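Cell division control protein 4 (PDB 3V7D) recognises phosphorylated target proteins, such as the CDK inhibitor SIC1, as the substrate-binding subunit of an SCF E3 ubiquitin ligase, directing them to ubiquitination and proteasomal degradation. Local coordinates at residues B[13-18]-B[43-48]; B[230-235]-B[260-265]; B[349-354]-B[371-376]. The protein carries 1 engineered substitution. All blocks are in the same frame, centred on the assembly; numbering follows the deposited sequence. Where two conformers were deposited one is given.

From the N terminus the chain makes its three contacts in series, with none nested in or crossing another. Contact 1 closes a largely helical loop within the F-box, pairing helix 14-17 with helix 43-49. Far along the chain, contact 2 closes a loop of 24 residues by pairing strand 229-233 with strand 262-266 at the outer edge of a propeller blade. Contact 3 ties the loop before strand 355-360 to the start of strand 373-378, enclosing the hairpin of the sixth WD repeat. Nearest atoms of contacts 1 and 2 are about 43 Å apart, and those of contacts 2 and 3 about 23 Å, so the F-box and two separate blades are each held locally.

Contact 1: B[13-18]-B[43-48]; sequences DLITSL and QNWNKI
Asp13 carries its CG anti to the backbone N (chi1 -170°), while Trp45 keeps CG anti to its carbonyl carbon (chi1 -83°); the carboxylate and the indole slide past each other in opposite directions and meet where Trp45 NE1 donates to Asp13 OD1 at 2.9 Å. This bond is nearly straight (166°), lies in the indole plane and uses the syn lone pair of OD1. The same oxygen is the N-cap acceptor of helix 14-17: Thr16 N reaches Asp13 OD1 at 3.3 Å from above the carboxylate plane. The second oxygen is gripped as well, since Thr16 OG1 donates to Asp13 OD2 at 2.9 Å, again from out of the plane.

Ile15 covers one face of the indole, its side chain crossing that of Trp45 at about a right angle. Its CG2 makes a CH-pi contact 3.7 Å from the centroid of the five-membered ring, while Ile15 CG1 reaches Trp45 CZ2 at 3.4 Å, over the six-membered part. Ile48, one helical turn after Asn44, sends CD1 to within 3.9 Å of Ile15 CG2 and also against the Ile15 carbonyl, whose oxygen accepts from Ser23 OG. The Ile15 side chain touches Ile26 and Phe27 of helix 20-27 too, and an apolar side chain of another protein chain packs on Trp45. Such a neighbour is consistent with the F-box's role of docking the substrate receptor onto the rest of the SCF complex.

Three donors thus hold one carboxylate, fixing its rotation and satisfying the buried indole N-H. Together with the start of the helix, they would probably stabilise the ionised form of Asp13, so that a single acidic group both caps a short helix and fastens it to helix 43-49.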
ATOM      1  N   ASP B  13      22.862  -7.539 -30.770  1.00 45.12           N
ATOM      2  CA  ASP B  13      22.571  -7.197 -29.392  1.00 42.07           C
ATOM      3  C   ASP B  13      21.782  -5.890 -29.378  1.00 41.29           C
ATOM      4  O   ASP B  13      22.351  -4.809 -29.216  1.00 42.43           O
ATOM      5  CB  ASP B  13      23.866  -7.060 -28.599  1.00 39.28           C
ATOM      6  CG  ASP B  13      23.629  -6.953 -27.113  1.00 41.62           C
ATOM      7  OD1 ASP B  13      22.467  -6.752 -26.698  1.00 37.64           O
ATOM      8  OD2 ASP B  13      24.614  -7.061 -26.354  1.00 49.23           O
ATOM      9  N   LEU B  14      20.468  -6.004 -29.551  1.00 39.93           N
ATOM     10  CA  LEU B  14      19.586  -4.843 -29.632  1.00 42.40           C
ATOM     11  C   LEU B  14      19.595  -3.998 -28.359  1.00 42.09           C
ATOM     12  O   LEU B  14      19.512  -2.775 -28.424  1.00 43.55           O
ATOM     13  CB  LEU B  14      18.154  -5.280 -29.950  1.00 45.22           C
ATOM     14  CG  LEU B  14      17.918  -6.060 -31.246  1.00 48.03           C
ATOM     15  CD1 LEU B  14      16.433  -6.210 -31.500  1.00 52.58           C
ATOM     16  CD2 LEU B  14      18.594  -5.380 -32.423  1.00 47.33           C
ATOM     17  N   ILE B  15      19.688  -4.651 -27.205  1.00 42.50           N
ATOM     18  CA  ILE B  15      19.641  -3.951 -25.924  1.00 37.25           C
ATOM     19  C   ILE B  15      20.864  -3.058 -25.746  1.00 37.31           C
ATOM     20  O   ILE B  15      20.756  -1.921 -25.287  1.00 42.28           O
ATOM     21  CB  ILE B  15      19.504  -4.947 -24.745  1.00 41.30           C
ATOM     22  CG1 ILE B  15      18.102  -5.567 -24.739  1.00 44.70           C
ATOM     23  CG2 ILE B  15      19.815  -4.276 -23.400  1.00 37.76           C
ATOM     24  CD1 ILE B  15      16.978  -4.565 -24.598  1.00 45.96           C
ATOM     25  N   THR B  16      22.026  -3.570 -26.130  1.00 39.80           N
ATOM     26  CA  THR B  16      23.256  -2.793 -26.069  1.00 42.58           C
ATOM     27  C   THR B  16      23.283  -1.705 -27.142  1.00 39.91           C
ATOM     28  O   THR B  16      23.652  -0.561 -26.869  1.00 39.38           O
ATOM     29  CB  THR B  16      24.492  -3.700 -26.222  1.00 45.45           C
ATOM     30  OG1 THR B  16      24.629  -4.517 -25.055  1.00 47.75           O
ATOM     31  CG2 THR B  16      25.753  -2.873 -26.403  1.00 45.83           C
ATOM     32  N   SER B  17      22.871  -2.065 -28.354  1.00 41.17           N
ATOM     33  CA  SER B  17      22.965  -1.172 -29.509  1.00 42.54           C
ATOM     34  C   SER B  17      22.023   0.028 -29.442  1.00 43.43           C
ATOM     35  O   SER B  17      22.423   1.148 -29.746  1.00 42.55           O
ATOM     36  CB  SER B  17      22.719  -1.947 -30.804  1.00 42.32           C
ATOM     37  OG  SER B  17      23.714  -2.935 -31.000  1.00 46.74           O
ATOM     38  N   LEU B  18      20.777  -0.213 -29.044  1.00 42.91           N
ATOM     39  CA  LEU B  18      19.772   0.847 -28.988  1.00 41.59           C
ATOM     40  C   LEU B  18      20.134   1.916 -27.959  1.00 37.82           C
ATOM     41  O   LEU B  18      20.887   1.647 -27.026  1.00 37.99           O
ATOM     42  CB  LEU B  18      18.398   0.256 -28.671  1.00 39.46           C
ATOM     43  CG  LEU B  18      17.723  -0.511 -29.806  1.00 42.38           C
ATOM     44  CD1 LEU B  18      16.542  -1.313 -29.273  1.00 43.22           C
ATOM     45  CD2 LEU B  18      17.280   0.448 -30.897  1.00 40.05           C
ATOM     46  N   GLN B  43      27.642  -8.312 -18.771  1.00 38.38           N
ATOM     47  CA  GLN B  43      28.006  -7.176 -17.928  1.00 42.20           C
ATOM     48  C   GLN B  43      27.286  -5.900 -18.354  1.00 42.98           C
ATOM     49  O   GLN B  43      26.864  -5.103 -17.513  1.00 43.50           O
ATOM     50  CB  GLN B  43      29.525  -6.956 -17.919  1.00 43.24           C
ATOM     51  CG  GLN B  43      30.300  -7.964 -17.081  1.00 44.92           C
ATOM     52  CD  GLN B  43      30.197  -7.700 -15.587  1.00 51.99           C
ATOM     53  OE1 GLN B  43      29.359  -6.921 -15.133  1.00 58.30           O
ATOM     54  NE2 GLN B  43      31.061  -8.347 -14.813  1.00 54.30           N
ATOM     55  N   ASN B  44      27.129  -5.714 -19.660  1.00 44.63           N
ATOM     56  CA  ASN B  44      26.485  -4.525 -20.205  0.51 43.71           C
ATOM     57  C   ASN B  44      24.983  -4.492 -19.930  1.00 40.48           C
ATOM     58  O   ASN B  44      24.421  -3.453 -19.590  1.00 40.56           O
ATOM     59  CB  ASN B  44      26.746  -4.453 -21.709  0.51 46.03           C
ATOM     60  CG  ASN B  44      28.167  -4.845 -22.067  0.51 50.04           C
ATOM     61  OD1 ASN B  44      28.538  -6.020 -21.992  0.51 50.16           O
ATOM     62  ND2 ASN B  44      28.970  -3.863 -22.459  0.51 47.66           N
ATOM     63  N   TRP B  45      24.332  -5.639 -20.107  1.00 39.78           N
ATOM     64  CA  TRP B  45      22.909  -5.739 -19.801  1.00 35.64           C
ATOM     65  C   TRP B  45      22.725  -5.479 -18.313  1.00 35.42           C
ATOM     66  O   TRP B  45      21.809  -4.761 -17.897  1.00 36.42           O
ATOM     67  CB  TRP B  45      22.353  -7.122 -20.149  1.00 35.52           C
ATOM     68  CG  TRP B  45      21.968  -7.307 -21.596  1.00 40.04           C
ATOM     69  CD1 TRP B  45      22.677  -6.918 -22.691  1.00 42.52           C
ATOM     70  CD2 TRP B  45      20.775  -7.930 -22.093  1.00 39.76           C
ATOM     71  NE1 TRP B  45      22.006  -7.264 -23.841  1.00 47.02           N
ATOM     72  CE2 TRP B  45      20.833  -7.886 -23.500  1.00 43.87           C
ATOM     73  CE3 TRP B  45      19.663  -8.524 -21.482  1.00 38.49           C
ATOM     74  CZ2 TRP B  45      19.827  -8.415 -24.309  1.00 40.80           C
ATOM     75  CZ3 TRP B  45      18.659  -9.045 -22.289  1.00 36.19           C
ATOM     76  CH2 TRP B  45      18.746  -8.979 -23.686  1.00 37.28           C
ATOM     77  N   ASN B  46      23.613  -6.068 -17.518  1.00 37.17           N
ATOM     78  CA  ASN B  46      23.574  -5.909 -16.070  1.00 38.46           C
ATOM     79  C   ASN B  46      23.676  -4.436 -15.705  1.00 36.34           C
ATOM     80  O   ASN B  46      22.920  -3.936 -14.867  1.00 39.88           O
ATOM     81  CB  ASN B  46      24.714  -6.698 -15.422  1.00 38.51           C
ATOM     82  CG  ASN B  46      24.604  -6.752 -13.908  1.00 45.49           C
ATOM     83  OD1 ASN B  46      25.117  -5.880 -13.200  1.00 46.04           O
ATOM     84  ND2 ASN B  46      23.942  -7.787 -13.402  1.00 40.63           N
ATOM     85  N   LYS B  47      24.600  -3.741 -16.362  1.00 34.30           N
ATOM     86  CA  LYS B  47      24.824  -2.324 -16.100  1.00 43.06           C
ATOM     87  C   LYS B  47      23.600  -1.494 -16.491  1.00 42.12           C
ATOM     88  O   LYS B  47      23.157  -0.631 -15.733  1.00 38.78           O
ATOM     89  CB  LYS B  47      26.064  -1.836 -16.852  1.00 51.81           C
ATOM     90  CG  LYS B  47      26.553  -0.457 -16.427  1.00 65.16           C
ATOM     91  CD  LYS B  47      27.648   0.057 -17.356  1.00 75.15           C
ATOM     92  CE  LYS B  47      28.944  -0.727 -17.199  1.00 82.58           C
ATOM     93  NZ  LYS B  47      29.653  -0.397 -15.930  1.00 85.44           N
ATOM     94  N   ILE B  48      23.056  -1.771 -17.673  1.00 39.95           N
ATOM     95  CA  ILE B  48      21.897  -1.044 -18.188  1.00 38.23           C
ATOM     96  C   ILE B  48      20.677  -1.140 -17.261  1.00 42.57           C
ATOM     97  O   ILE B  48      20.024  -0.137 -16.972  1.00 44.10           O
ATOM     98  CB  ILE B  48      21.519  -1.542 -19.604  1.00 38.34           C
ATOM     99  CG1 ILE B  48      22.553  -1.069 -20.628  1.00 39.43           C
ATOM    100  CG2 ILE B  48      20.133  -1.063 -19.995  1.00 34.40           C
ATOM    101  CD1 ILE B  48      22.306  -1.596 -22.025  1.00 40.33           C
TER

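Contact 2: B[230-235]-B[260-265]; sequences HVWKLP and PYFVGV
Val231 and its neighbours on strand 230-233 meet strand 262-265 in antiparallel fashion, with axes 4.6 Å apart. Val231 N donates to Gly264 O at 3.0 Å, Val263 N to Val231 O at 2.9 Å, and Lys233 N to Tyr261 O at 2.8 Å. Val231 is opposed by two residues, Val263 and Gly264, in a classic bulge that shifts the register by one before Trp232 pairs with Phe262.

On the face bearing His230, Trp232, Phe262 and Val265, the edge of Phe262 turns toward the face of Trp232 in an offset edge-to-face pair, ring planes at 63°. Val265 CG2 lies over one face of the imidazole, 3.9 Å from the His230 ring centroid. Beyond the paired strands, Pro235 CG sits over the centre of the Tyr261 ring, 3.9 Å from its centroid in a CH-pi contact. The Lys233 chain, bent at chi3 (-68°) and chi4 (-67°), doubles over so that NZ donates to Pro260 O at 3.0 Å.

A second shell positions these groups: Trp232 NE1 is hydrogen-bonded to Thr222 OG1, Phe199 lies against the Trp232 ring, and His197 meets Tyr261. The contact pairs the third and outermost strands of a WD40 beta-propeller blade, residues 234-261 connecting them in place of a tight turn; strand 218-224 flanks 229-233 on its other side, and strand 194-199 packs against Pro235.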
ATOM      1  N   HIS B 230     -10.614  15.012  24.837  1.00 56.00           N
ATOM      2  CA  HIS B 230      -9.569  15.826  25.438  1.00 53.96           C
ATOM      3  C   HIS B 230      -8.356  15.850  24.524  1.00 57.51           C
ATOM      4  O   HIS B 230      -8.022  14.842  23.903  1.00 61.91           O
ATOM      5  CB  HIS B 230      -9.179  15.278  26.812  1.00 53.43           C
ATOM      6  CG  HIS B 230     -10.142  15.627  27.904  1.00 61.31           C
ATOM      7  ND1 HIS B 230     -11.510  15.587  27.736  1.00 62.01           N
ATOM      8  CD2 HIS B 230      -9.933  16.018  29.185  1.00 62.01           C
ATOM      9  CE1 HIS B 230     -12.100  15.937  28.865  1.00 63.70           C
ATOM     10  NE2 HIS B 230     -11.166  16.203  29.760  1.00 61.17           N
ATOM     11  N   VAL B 231      -7.701  17.002  24.430  1.00 57.15           N
ATOM     12  CA  VAL B 231      -6.488  17.118  23.628  1.00 53.54           C
ATOM     13  C   VAL B 231      -5.276  17.363  24.530  1.00 60.70           C
ATOM     14  O   VAL B 231      -5.318  18.201  25.431  1.00 63.24           O
ATOM     15  CB  VAL B 231      -6.607  18.228  22.555  1.00 53.27           C
ATOM     16  CG1 VAL B 231      -5.348  18.282  21.702  1.00 50.15           C
ATOM     17  CG2 VAL B 231      -7.833  17.993  21.676  1.00 46.30           C
ATOM     18  N   TRP B 232      -4.205  16.609  24.300  1.00 61.14           N
ATOM     19  CA  TRP B 232      -2.994  16.736  25.101  1.00 59.33           C
ATOM     20  C   TRP B 232      -1.755  16.729  24.216  1.00 61.35           C
ATOM     21  O   TRP B 232      -1.729  16.065  23.179  1.00 63.66           O
ATOM     22  CB  TRP B 232      -2.866  15.600  26.122  1.00 56.62           C
ATOM     23  CG  TRP B 232      -4.144  14.961  26.561  1.00 56.26           C
ATOM     24  CD1 TRP B 232      -4.952  14.142  25.825  1.00 58.40           C
ATOM     25  CD2 TRP B 232      -4.734  15.042  27.859  1.00 56.32           C
ATOM     26  NE1 TRP B 232      -6.024  13.730  26.581  1.00 55.74           N
ATOM     27  CE2 TRP B 232      -5.911  14.271  27.840  1.00 53.27           C
ATOM     28  CE3 TRP B 232      -4.390  15.708  29.041  1.00 57.79           C
ATOM     29  CZ2 TRP B 232      -6.743  14.140  28.949  1.00 57.17           C
ATOM     30  CZ3 TRP B 232      -5.218  15.582  30.145  1.00 57.60           C
ATOM     31  CH2 TRP B 232      -6.380  14.806  30.091  1.00 60.23           C
ATOM     32  N   LYS B 233      -0.726  17.463  24.629  1.00 58.27           N
ATOM     33  CA  LYS B 233       0.573  17.371  23.977  1.00 61.06           C
ATOM     34  C   LYS B 233       1.282  16.106  24.445  1.00 63.47           C
ATOM     35  O   LYS B 233       1.231  15.766  25.625  1.00 66.75           O
ATOM     36  CB  LYS B 233       1.428  18.603  24.281  1.00 66.08           C
ATOM     37  CG  LYS B 233       0.914  19.881  23.636  1.00 74.08           C
ATOM     38  CD  LYS B 233       1.829  21.059  23.914  1.00 80.56           C
ATOM     39  CE  LYS B 233       1.803  21.438  25.382  1.00 86.60           C
ATOM     40  NZ  LYS B 233       0.477  21.979  25.793  1.00 88.88           N
ATOM     41  N   LEU B 234       1.922  15.401  23.514  1.00 58.93           N
ATOM     42  CA  LEU B 234       2.725  14.231  23.856  1.00 57.63           C
ATOM     43  C   LEU B 234       4.084  14.688  24.372  1.00 60.95           C
ATOM     44  O   LEU B 234       4.826  15.361  23.658  1.00 63.98           O
ATOM     45  CB  LEU B 234       2.912  13.324  22.637  1.00 54.81           C
ATOM     46  CG  LEU B 234       3.755  12.061  22.850  1.00 52.26           C
ATOM     47  CD1 LEU B 234       3.031  11.065  23.745  1.00 46.02           C
ATOM     48  CD2 LEU B 234       4.127  11.421  21.518  1.00 51.18           C
ATOM     49  N   PRO B 235       4.405  14.338  25.626  1.00 65.16           N
ATOM     50  CA  PRO B 235       5.665  14.732  26.272  1.00 72.42           C
ATOM     51  C   PRO B 235       6.903  14.256  25.511  1.00 79.28           C
ATOM     52  O   PRO B 235       6.917  13.149  24.967  1.00 80.24           O
ATOM     53  CB  PRO B 235       5.582  14.045  27.636  1.00 71.62           C
ATOM     54  CG  PRO B 235       4.117  13.902  27.892  1.00 70.87           C
ATOM     55  CD  PRO B 235       3.513  13.619  26.550  1.00 66.31           C
ATOM     56  N   PRO B 260       0.617  21.064  32.157  1.00 68.36           N
ATOM     57  CA  PRO B 260       1.200  21.802  31.030  1.00 68.67           C
ATOM     58  C   PRO B 260       1.083  21.038  29.711  1.00 73.87           C
ATOM     59  O   PRO B 260       1.341  21.603  28.648  1.00 74.90           O
ATOM     60  CB  PRO B 260       2.667  21.961  31.435  1.00 64.45           C
ATOM     61  CG  PRO B 260       2.923  20.836  32.375  1.00 66.95           C
ATOM     62  CD  PRO B 260       1.639  20.607  33.113  1.00 67.95           C
ATOM     63  N   TYR B 261       0.694  19.770  29.782  1.00 71.48           N
ATOM     64  CA  TYR B 261       0.491  18.971  28.581  1.00 66.57           C
ATOM     65  C   TYR B 261      -0.978  18.961  28.175  1.00 67.56           C
ATOM     66  O   TYR B 261      -1.343  18.376  27.160  1.00 69.12           O
ATOM     67  CB  TYR B 261       0.999  17.542  28.783  1.00 59.93           C
ATOM     68  CG  TYR B 261       2.459  17.463  29.154  1.00 64.41           C
ATOM     69  CD1 TYR B 261       3.449  17.782  28.233  1.00 67.92           C
ATOM     70  CD2 TYR B 261       2.853  17.066  30.426  1.00 67.54           C
ATOM     71  CE1 TYR B 261       4.791  17.710  28.569  1.00 69.44           C
ATOM     72  CE2 TYR B 261       4.191  16.992  30.772  1.00 67.86           C
ATOM     73  CZ  TYR B 261       5.155  17.315  29.840  1.00 68.84           C
ATOM     74  OH  TYR B 261       6.486  17.243  30.182  1.00 69.99           O
ATOM     75  N   PHE B 262      -1.818  19.613  28.973  1.00 64.75           N
ATOM     76  CA  PHE B 262      -3.243  19.692  28.671  1.00 62.57           C
ATOM     77  C   PHE B 262      -3.532  20.860  27.730  1.00 63.92           C
ATOM     78  O   PHE B 262      -3.018  21.963  27.914  1.00 63.34           O
ATOM     79  CB  PHE B 262      -4.054  19.806  29.964  1.00 62.30           C
ATOM     80  CG  PHE B 262      -5.521  20.036  29.746  1.00 68.82           C
ATOM     81  CD1 PHE B 262      -6.320  19.045  29.207  1.00 68.34           C
ATOM     82  CD2 PHE B 262      -6.105  21.241  30.099  1.00 72.60           C
ATOM     83  CE1 PHE B 262      -7.675  19.255  29.011  1.00 68.89           C
ATOM     84  CE2 PHE B 262      -7.457  21.455  29.907  1.00 73.28           C
ATOM     85  CZ  PHE B 262      -8.243  20.461  29.363  1.00 71.19           C
ATOM     86  N   VAL B 263      -4.346  20.610  26.711  1.00 66.37           N
ATOM     87  CA  VAL B 263      -4.634  21.630  25.709  1.00 69.07           C
ATOM     88  C   VAL B 263      -6.044  22.179  25.864  1.00 73.72           C
ATOM     89  O   VAL B 263      -6.241  23.392  25.918  1.00 78.09           O
ATOM     90  CB  VAL B 263      -4.452  21.091  24.276  1.00 63.81           C
ATOM     91  CG1 VAL B 263      -4.712  22.190  23.261  1.00 60.78           C
ATOM     92  CG2 VAL B 263      -3.054  20.518  24.098  1.00 61.87           C
ATOM     93  N   GLY B 264      -7.023  21.283  25.939  1.00 72.72           N
ATOM     94  CA  GLY B 264      -8.405  21.696  26.095  1.00 73.50           C
ATOM     95  C   GLY B 264      -9.405  20.580  25.864  1.00 71.36           C
ATOM     96  O   GLY B 264      -9.039  19.460  25.503  1.00 72.70           O
ATOM     97  N   VAL B 265     -10.678  20.894  26.073  1.00 65.81           N
ATOM     98  CA  VAL B 265     -11.748  19.922  25.918  1.00 60.93           C
ATOM     99  C   VAL B 265     -12.576  20.242  24.681  1.00 63.19           C
ATOM    100  O   VAL B 265     -12.906  21.398  24.427  1.00 65.82           O
ATOM    101  CB  VAL B 265     -12.676  19.911  27.150  1.00 62.12           C
ATOM    102  CG1 VAL B 265     -13.754  18.842  27.001  1.00 61.06           C
ATOM    103  CG2 VAL B 265     -11.869  19.684  28.417  1.00 62.22           C
TER

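Contact 3: B[349-354]-B[371-376]; sequences QGHTAL and DGSIRG
His351 and Ser373 form the tight centre of this contact. His351 ND1 donates to Ser373 OG at 2.8 Å, along a nearly straight line (167°) lying in the imidazole plane. Ser373 OG, which sits between its own backbone N and carbonyl carbon (chi1 61°), in turn points to the syn side of Asp371 OD1, at a modelled distance too short to be trusted. Ser373 N also reaches Asp371 OD1, at 3.0 Å and from above the carboxylate plane, closing an Asx turn. The other imidazole nitrogen, His351 NE2, is hydrogen-bonded to Ser367 OG, so both ring nitrogens of this buried histidine have partners. Gly350-His351 is the GH dipeptide of the WD repeat, and His351, Ser367 and Asp371 correspond to the His, Ser/Thr and Asp of its structural tetrad; here the Asp is reached through Ser373, His351 ND1 being 4.7 Å from Asp371 OD1. Against the same ring lies the aliphatic part of Arg375: its CG comes within 3.4 Å of His351 CE1, the imidazole and guanidinium planes being nearly perpendicular. Gly350 packs closely on Arg375, its CA over one face of the guanidinium, though the bond from Arg375 NE to Gly350 O (2.8 Å) is weak, bent to 124°.

The outer side is looser. Exposed Thr352 brings OG1 to 3.1 Å from Asp371 OD2, their side chains crossing at about a right angle. At the Asp371 end, Ala353 CB touches Asp371 CB at 3.7 Å.

Loop 349-354 of the sixth WD repeat leads from strand 343-348 of the preceding blade into strand 355-360, and the bound peptide packs on Leu354 at its end. Strand 373-378 runs between 364-369 and 384-389: Arg375 touches Ser367 on one and Ser387 on the other.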
ATOM      1  N   GLN B 349     -24.487   1.157   0.678  1.00 41.40           N
ATOM      2  CA  GLN B 349     -25.366   0.170   1.288  1.00 37.22           C
ATOM      3  C   GLN B 349     -24.951  -1.233   0.851  1.00 39.04           C
ATOM      4  O   GLN B 349     -25.374  -1.709  -0.198  1.00 43.32           O
ATOM      5  CB  GLN B 349     -26.819   0.445   0.887  1.00 38.81           C
ATOM      6  CG  GLN B 349     -27.842  -0.403   1.622  1.00 41.12           C
ATOM      7  CD  GLN B 349     -27.857  -0.130   3.113  1.00 46.29           C
ATOM      8  OE1 GLN B 349     -28.328   0.918   3.561  1.00 51.22           O
ATOM      9  NE2 GLN B 349     -27.335  -1.072   3.893  1.00 41.75           N
ATOM     10  N   GLY B 350     -24.111  -1.888   1.649  1.00 39.98           N
ATOM     11  CA  GLY B 350     -23.628  -3.217   1.313  1.00 39.77           C
ATOM     12  C   GLY B 350     -23.584  -4.160   2.504  1.00 37.35           C
ATOM     13  O   GLY B 350     -22.937  -5.208   2.462  1.00 37.32           O
ATOM     14  N   HIS B 351     -24.274  -3.776   3.571  1.00 31.83           N
ATOM     15  CA  HIS B 351     -24.350  -4.580   4.782  1.00 36.49           C
ATOM     16  C   HIS B 351     -25.776  -4.537   5.308  1.00 41.16           C
ATOM     17  O   HIS B 351     -26.478  -3.544   5.121  1.00 45.25           O
ATOM     18  CB  HIS B 351     -23.409  -4.031   5.858  1.00 30.30           C
ATOM     19  CG  HIS B 351     -21.971  -3.987   5.446  1.00 33.84           C
ATOM     20  ND1 HIS B 351     -21.172  -5.110   5.406  1.00 35.85           N
ATOM     21  CD2 HIS B 351     -21.181  -2.952   5.072  1.00 33.22           C
ATOM     22  CE1 HIS B 351     -19.954  -4.771   5.023  1.00 32.68           C
ATOM     23  NE2 HIS B 351     -19.934  -3.466   4.811  1.00 32.95           N
ATOM     24  N   THR B 352     -26.202  -5.604   5.974  1.00 42.93           N
ATOM     25  CA  THR B 352     -27.541  -5.652   6.554  1.00 43.40           C
ATOM     26  C   THR B 352     -27.472  -5.709   8.073  1.00 45.77           C
ATOM     27  O   THR B 352     -28.432  -6.095   8.737  1.00 47.60           O
ATOM     28  CB  THR B 352     -28.350  -6.853   6.031  1.00 49.96           C
ATOM     29  OG1 THR B 352     -27.773  -8.070   6.518  1.00 52.60           O
ATOM     30  CG2 THR B 352     -28.358  -6.871   4.504  1.00 48.35           C
ATOM     31  N   ALA B 353     -26.329  -5.316   8.624  1.00 43.39           N
ATOM     32  CA  ALA B 353     -26.154  -5.299  10.068  1.00 41.22           C
ATOM     33  C   ALA B 353     -25.240  -4.149  10.474  1.00 43.58           C
ATOM     34  O   ALA B 353     -24.760  -3.403   9.620  1.00 42.60           O
ATOM     35  CB  ALA B 353     -25.585  -6.627  10.543  1.00 40.38           C
ATOM     36  N   LEU B 354     -25.008  -4.016  11.780  1.00 40.84           N
ATOM     37  CA  LEU B 354     -24.088  -3.020  12.327  1.00 37.82           C
ATOM     38  C   LEU B 354     -22.750  -3.028  11.586  1.00 38.29           C
ATOM     39  O   LEU B 354     -22.075  -4.054  11.527  1.00 37.06           O
ATOM     40  CB  LEU B 354     -23.854  -3.316  13.811  1.00 35.28           C
ATOM     41  CG  LEU B 354     -23.200  -2.292  14.745  1.00 42.30           C
ATOM     42  CD1 LEU B 354     -23.491  -2.671  16.188  1.00 48.34           C
ATOM     43  CD2 LEU B 354     -21.704  -2.181  14.537  1.00 44.93           C
ATOM     44  N   ASP B 371     -22.906  -9.180  10.658  1.00 40.30           N
ATOM     45  CA  ASP B 371     -23.552 -10.339  10.050  1.00 41.01           C
ATOM     46  C   ASP B 371     -22.526 -11.245   9.376  1.00 41.06           C
ATOM     47  O   ASP B 371     -22.882 -12.233   8.730  1.00 43.32           O
ATOM     48  CB  ASP B 371     -24.615  -9.898   9.044  1.00 46.29           C
ATOM     49  CG  ASP B 371     -24.036  -9.085   7.900  1.00 49.75           C
ATOM     50  OD1 ASP B 371     -22.836  -8.741   7.954  1.00 46.35           O
ATOM     51  OD2 ASP B 371     -24.787  -8.780   6.946  1.00 54.03           O
ATOM     52  N   GLY B 372     -21.251 -10.890   9.516  1.00 34.17           N
ATOM     53  CA  GLY B 372     -20.170 -11.673   8.941  1.00 31.97           C
ATOM     54  C   GLY B 372     -19.775 -11.253   7.538  1.00 30.65           C
ATOM     55  O   GLY B 372     -18.954 -11.912   6.892  1.00 31.39           O
ATOM     56  N   SER B 373     -20.354 -10.157   7.060  1.00 25.86           N
ATOM     57  CA  SER B 373     -20.056  -9.672   5.718  1.00 30.16           C
ATOM     58  C   SER B 373     -18.872  -8.714   5.727  1.00 33.74           C
ATOM     59  O   SER B 373     -18.680  -7.950   6.673  1.00 29.90           O
ATOM     60  CB  SER B 373     -21.276  -8.980   5.103  1.00 26.42           C
ATOM     61  OG  SER B 373     -21.668  -7.865   5.885  1.00 32.96           O
ATOM     62  N   ILE B 374     -18.086  -8.771   4.660  1.00 34.51           N
ATOM     63  CA  ILE B 374     -16.969  -7.866   4.454  1.00 33.73           C
ATOM     64  C   ILE B 374     -17.089  -7.311   3.038  1.00 37.72           C
ATOM     65  O   ILE B 374     -17.345  -8.064   2.097  1.00 35.29           O
ATOM     66  CB  ILE B 374     -15.629  -8.608   4.596  1.00 32.31           C
ATOM     67  CG1 ILE B 374     -15.491  -9.198   6.001  1.00 33.27           C
ATOM     68  CG2 ILE B 374     -14.460  -7.684   4.291  1.00 28.20           C
ATOM     69  CD1 ILE B 374     -14.436 -10.271   6.100  1.00 31.24           C
ATOM     70  N   ARG B 375     -16.916  -6.001   2.886  1.00 34.25           N
ATOM     71  CA  ARG B 375     -17.034  -5.367   1.576  1.00 34.22           C
ATOM     72  C   ARG B 375     -15.806  -4.538   1.220  1.00 34.23           C
ATOM     73  O   ARG B 375     -15.284  -3.790   2.048  1.00 33.27           O
ATOM     74  CB  ARG B 375     -18.272  -4.468   1.521  1.00 38.29           C
ATOM     75  CG  ARG B 375     -19.587  -5.191   1.675  1.00 43.54           C
ATOM     76  CD  ARG B 375     -20.065  -5.769   0.358  1.00 48.87           C
ATOM     77  NE  ARG B 375     -21.329  -6.476   0.530  1.00 55.88           N
ATOM     78  CZ  ARG B 375     -22.052  -6.969  -0.467  1.00 60.10           C
ATOM     79  NH1 ARG B 375     -21.640  -6.829  -1.720  1.00 62.95           N
ATOM     80  NH2 ARG B 375     -23.190  -7.598  -0.210  1.00 61.26           N
ATOM     81  N   GLY B 376     -15.362  -4.666  -0.027  1.00 30.82           N
ATOM     82  CA  GLY B 376     -14.289  -3.839  -0.541  1.00 28.51           C
ATOM     83  C   GLY B 376     -14.797  -2.816  -1.540  1.00 32.75           C
ATOM     84  O   GLY B 376     -15.465  -3.156  -2.518  1.00 29.56           O
TER